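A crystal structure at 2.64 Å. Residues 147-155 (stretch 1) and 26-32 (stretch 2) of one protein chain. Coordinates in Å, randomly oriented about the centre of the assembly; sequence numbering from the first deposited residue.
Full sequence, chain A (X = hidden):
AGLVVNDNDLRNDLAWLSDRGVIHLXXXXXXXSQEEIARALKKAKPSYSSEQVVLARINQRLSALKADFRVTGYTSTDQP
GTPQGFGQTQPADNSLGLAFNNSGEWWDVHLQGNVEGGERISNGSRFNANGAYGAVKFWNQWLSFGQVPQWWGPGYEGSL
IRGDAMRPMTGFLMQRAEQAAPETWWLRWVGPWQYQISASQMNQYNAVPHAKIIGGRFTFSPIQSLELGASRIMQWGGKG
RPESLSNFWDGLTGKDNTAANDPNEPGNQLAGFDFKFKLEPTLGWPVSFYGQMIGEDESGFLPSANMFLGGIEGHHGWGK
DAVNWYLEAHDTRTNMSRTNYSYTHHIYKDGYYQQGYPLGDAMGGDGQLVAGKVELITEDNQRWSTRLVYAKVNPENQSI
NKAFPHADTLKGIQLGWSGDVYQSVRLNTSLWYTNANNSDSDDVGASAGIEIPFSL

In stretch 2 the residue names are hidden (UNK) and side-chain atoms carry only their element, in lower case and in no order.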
# COMPACT_ATOMS: atom_id res chain seq x y z
N GLN A 147 -3.67 -4.05 -14.20
CA GLN A 147 -3.02 -2.93 -13.54
C GLN A 147 -3.34 -3.02 -12.08
O GLN A 147 -4.23 -2.32 -11.59
CB GLN A 147 -3.49 -1.60 -14.12
CG GLN A 147 -2.96 -1.35 -15.52
CD GLN A 147 -3.38 -0.02 -16.12
OE1 GLN A 147 -4.37 0.59 -15.71
NE2 GLN A 147 -2.62 0.44 -17.11
N VAL A 148 -2.63 -3.91 -11.38
CA VAL A 148 -2.90 -4.15 -9.96
C VAL A 148 -1.93 -3.38 -9.07
O VAL A 148 -0.71 -3.55 -9.20
CB VAL A 148 -2.81 -5.66 -9.60
CG1 VAL A 148 -3.03 -5.86 -8.10
CG2 VAL A 148 -3.80 -6.45 -10.42
N PRO A 149 -2.45 -2.54 -8.16
CA PRO A 149 -1.58 -1.91 -7.17
C PRO A 149 -1.05 -2.90 -6.14
O PRO A 149 -1.73 -3.91 -5.82
CB PRO A 149 -2.49 -0.88 -6.50
CG PRO A 149 -3.86 -1.43 -6.67
CD PRO A 149 -3.85 -2.10 -8.01
N GLN A 150 0.14 -2.60 -5.63
CA GLN A 150 0.76 -3.40 -4.57
C GLN A 150 1.03 -2.56 -3.33
O GLN A 150 0.88 -1.32 -3.36
CB GLN A 150 2.09 -3.98 -5.06
CG GLN A 150 1.98 -5.03 -6.15
CD GLN A 150 3.21 -5.07 -7.03
OE1 GLN A 150 3.54 -4.09 -7.72
NE2 GLN A 150 3.90 -6.21 -7.04
N TRP A 151 1.40 -3.25 -2.26
CA TRP A 151 2.01 -2.60 -1.10
C TRP A 151 3.01 -3.52 -0.50
O TRP A 151 2.66 -4.64 -0.11
CB TRP A 151 0.98 -2.23 -0.07
CG TRP A 151 1.50 -1.40 1.07
CD1 TRP A 151 2.06 -1.84 2.26
CD2 TRP A 151 1.48 0.06 1.17
NE1 TRP A 151 2.39 -0.78 3.07
CE2 TRP A 151 2.07 0.39 2.47
CE3 TRP A 151 1.06 1.09 0.34
CZ2 TRP A 151 2.21 1.70 2.90
CZ3 TRP A 151 1.20 2.41 0.79
CH2 TRP A 151 1.75 2.70 2.04
N TRP A 152 4.26 -3.07 -0.41
CA TRP A 152 5.34 -3.88 0.14
C TRP A 152 5.87 -3.34 1.45
O TRP A 152 6.67 -2.39 1.47
CB TRP A 152 6.46 -4.01 -0.88
CG TRP A 152 6.17 -5.00 -1.97
CD1 TRP A 152 4.95 -5.61 -2.27
CD2 TRP A 152 7.10 -5.49 -2.98
NE1 TRP A 152 5.08 -6.44 -3.35
CE2 TRP A 152 6.34 -6.42 -3.81
CE3 TRP A 152 8.43 -5.26 -3.27
CZ2 TRP A 152 6.92 -7.09 -4.87
CZ3 TRP A 152 9.01 -5.94 -4.33
CH2 TRP A 152 8.27 -6.83 -5.11
N GLY A 153 5.42 -3.94 2.55
CA GLY A 153 5.95 -3.65 3.87
C GLY A 153 4.91 -3.29 4.90
O GLY A 153 3.73 -3.17 4.58
N PRO A 154 5.34 -3.10 6.15
CA PRO A 154 4.45 -2.93 7.28
C PRO A 154 4.03 -1.50 7.56
O PRO A 154 3.25 -1.25 8.48
CB PRO A 154 5.28 -3.46 8.44
CG PRO A 154 6.67 -3.09 8.07
CD PRO A 154 6.75 -3.09 6.57
N GLY A 155 4.53 -0.56 6.77
CA GLY A 155 4.25 0.84 7.01
C GLY A 155 2.82 1.18 6.66
O GLY A 155 2.20 0.50 5.85
N UNK A 26 -0.41 -12.09 7.86
CA UNK A 26 0.48 -11.04 7.38
C UNK A 26 -0.29 -9.97 6.60
O UNK A 26 -1.13 -10.28 5.74
c UNK A 26 1.56 -11.62 6.49
o UNK A 26 2.50 -10.61 6.17
N UNK A 27 -0.01 -8.71 6.91
CA UNK A 27 -0.59 -7.60 6.19
C UNK A 27 0.49 -6.72 5.57
O UNK A 27 0.26 -5.54 5.34
c UNK A 27 -1.45 -6.76 7.15
c UNK A 27 -3.30 -6.57 8.81
c UNK A 27 -2.62 -7.49 7.81
c UNK A 27 -3.60 -7.97 6.77
N UNK A 28 1.66 -7.29 5.29
CA UNK A 28 2.77 -6.48 4.76
C UNK A 28 3.08 -6.76 3.28
O UNK A 28 4.03 -6.20 2.73
c UNK A 28 4.03 -6.68 5.61
o UNK A 28 4.60 -7.94 5.38
N UNK A 29 2.28 -7.60 2.64
CA UNK A 29 2.39 -7.84 1.22
C UNK A 29 1.01 -7.84 0.59
O UNK A 29 0.27 -8.83 0.67
c UNK A 29 3.10 -9.16 0.93
c UNK A 29 3.02 -9.53 -0.51
o UNK A 29 4.48 -9.02 1.29
N UNK A 30 0.66 -6.70 -0.03
CA UNK A 30 -0.56 -6.56 -0.80
C UNK A 30 -0.27 -6.65 -2.27
O UNK A 30 0.81 -6.27 -2.70
c UNK A 30 -5.31 -5.09 3.05
c UNK A 30 -1.67 -5.14 0.93
c UNK A 30 -5.42 -5.19 1.66
c UNK A 30 -2.95 -5.04 2.88
c UNK A 30 -4.29 -5.22 0.84
n UNK A 30 -1.64 -4.98 3.19
c UNK A 30 -1.22 -5.24 -0.49
c UNK A 30 -3.04 -5.15 1.43
c UNK A 30 -4.07 -5.00 3.69
c UNK A 30 -0.87 -5.04 2.06
N UNK A 31 -1.22 -7.15 -3.06
CA UNK A 31 -2.56 -7.56 -2.65
C UNK A 31 -2.56 -8.86 -1.85
O UNK A 31 -1.64 -9.67 -1.98
c UNK A 31 -0.98 -7.46 -4.48
c UNK A 31 -2.21 -8.22 -4.89
c UNK A 31 -3.28 -7.74 -3.99
N UNK A 32 -3.58 -9.04 -1.02
CA UNK A 32 -3.73 -10.26 -0.21
C UNK A 32 -4.60 -11.28 -0.93
O UNK A 32 -5.61 -10.92 -1.52
c UNK A 32 -3.79 -8.81 1.98
c UNK A 32 -4.38 -9.93 1.14
c UNK A 32 -4.74 -8.43 3.10
c UNK A 32 -2.43 -9.21 2.52

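Position 26 carries one carbon and then one oxygen. A single carbon ending in an oxygen is a hydroxymethyl group, so this is Ser26. It lies out of reach of stretch 1, and its hydroxyl is hydrogen-bonded elsewhere in the structure.

Position 27 has four side-chain carbons, forked at the second. A fork there, with no heteroatom, means Leu27. Its CB points sideways and the end of the side chain leads away from stretch 1, so this apolar residue is buried largely against other parts of the protein. Its backbone has a separate use that appears at position 30.

Position 28 again shows one carbon and one oxygen, and is therefore Ser28. A small residue suits this crowded turn, where its CB lies 3.9 Å from Pro154 N and 4.5 Å from Pro154 CB. Its carbonyl matters more: Gly153 N donates a hydrogen bond to Ser28 O at 2.7 Å. The hydroxyl of this buried residue is satisfied elsewhere in the structure.

Position 29 has a CB bearing one oxygen and one carbon. This branched, polar pattern identifies Thr29, a residue at home in a strand. Its side chain lies on the same face of the sheet as that of Trp152, its partner in a non-hydrogen-bonded antiparallel pair. The hydroxyl makes a weak hydrogen bond back to the preceding carbonyl, from Thr29 OG1 to Ser28 O at 3.2 Å.

Position 30 holds one carbon followed by fused five- and six-membered rings containing eight carbons and one nitrogen, which can only be Trp30. Its CB packs 3.8 Å from Trp151 CB, and the planes of the two five-membered rings stand at 88°, their centroids 5.9 Å apart, in an oblique arrangement. The indole nitrogen is not left unpaired in the interior: Trp30 NE1 donates to Leu27 O at 2.9 Å, tying the ring back to its own stretch.

At position 31, three carbons close a ring onto the backbone nitrogen, so the residue is Pro31. The peptide bond before it is cis. Having no amide hydrogen to donate, it contributes apolar surface instead: Pro31 CG lies 4.1 Å from Val148 CG1, and Pro31 CD lies 4.2 Å from Gln150 CG.

Position 32 has four carbons forked at the second, hence Leu32. It is buried but makes no contact with stretch 1.

The contact is held chiefly by backbone. Trp151 and Trp30 form a hydrogen-bonded antiparallel pair, with Trp30 N donating to Trp151 O at 2.9 Å and Trp151 N to Trp30 O at 3.1 Å, both nearly straight. The Gly153 bond to Ser28 extends this ladder beyond the short strands. Gly153 has backbone angles at which a CB would be jammed against the preceding carbonyl oxygen, so glycine fits there. Around the ladder, the paired tryptophans and the Val148 and Pro31 contact supply apolar packing.

Stretch 2, residues 26-32: SLSTWPL
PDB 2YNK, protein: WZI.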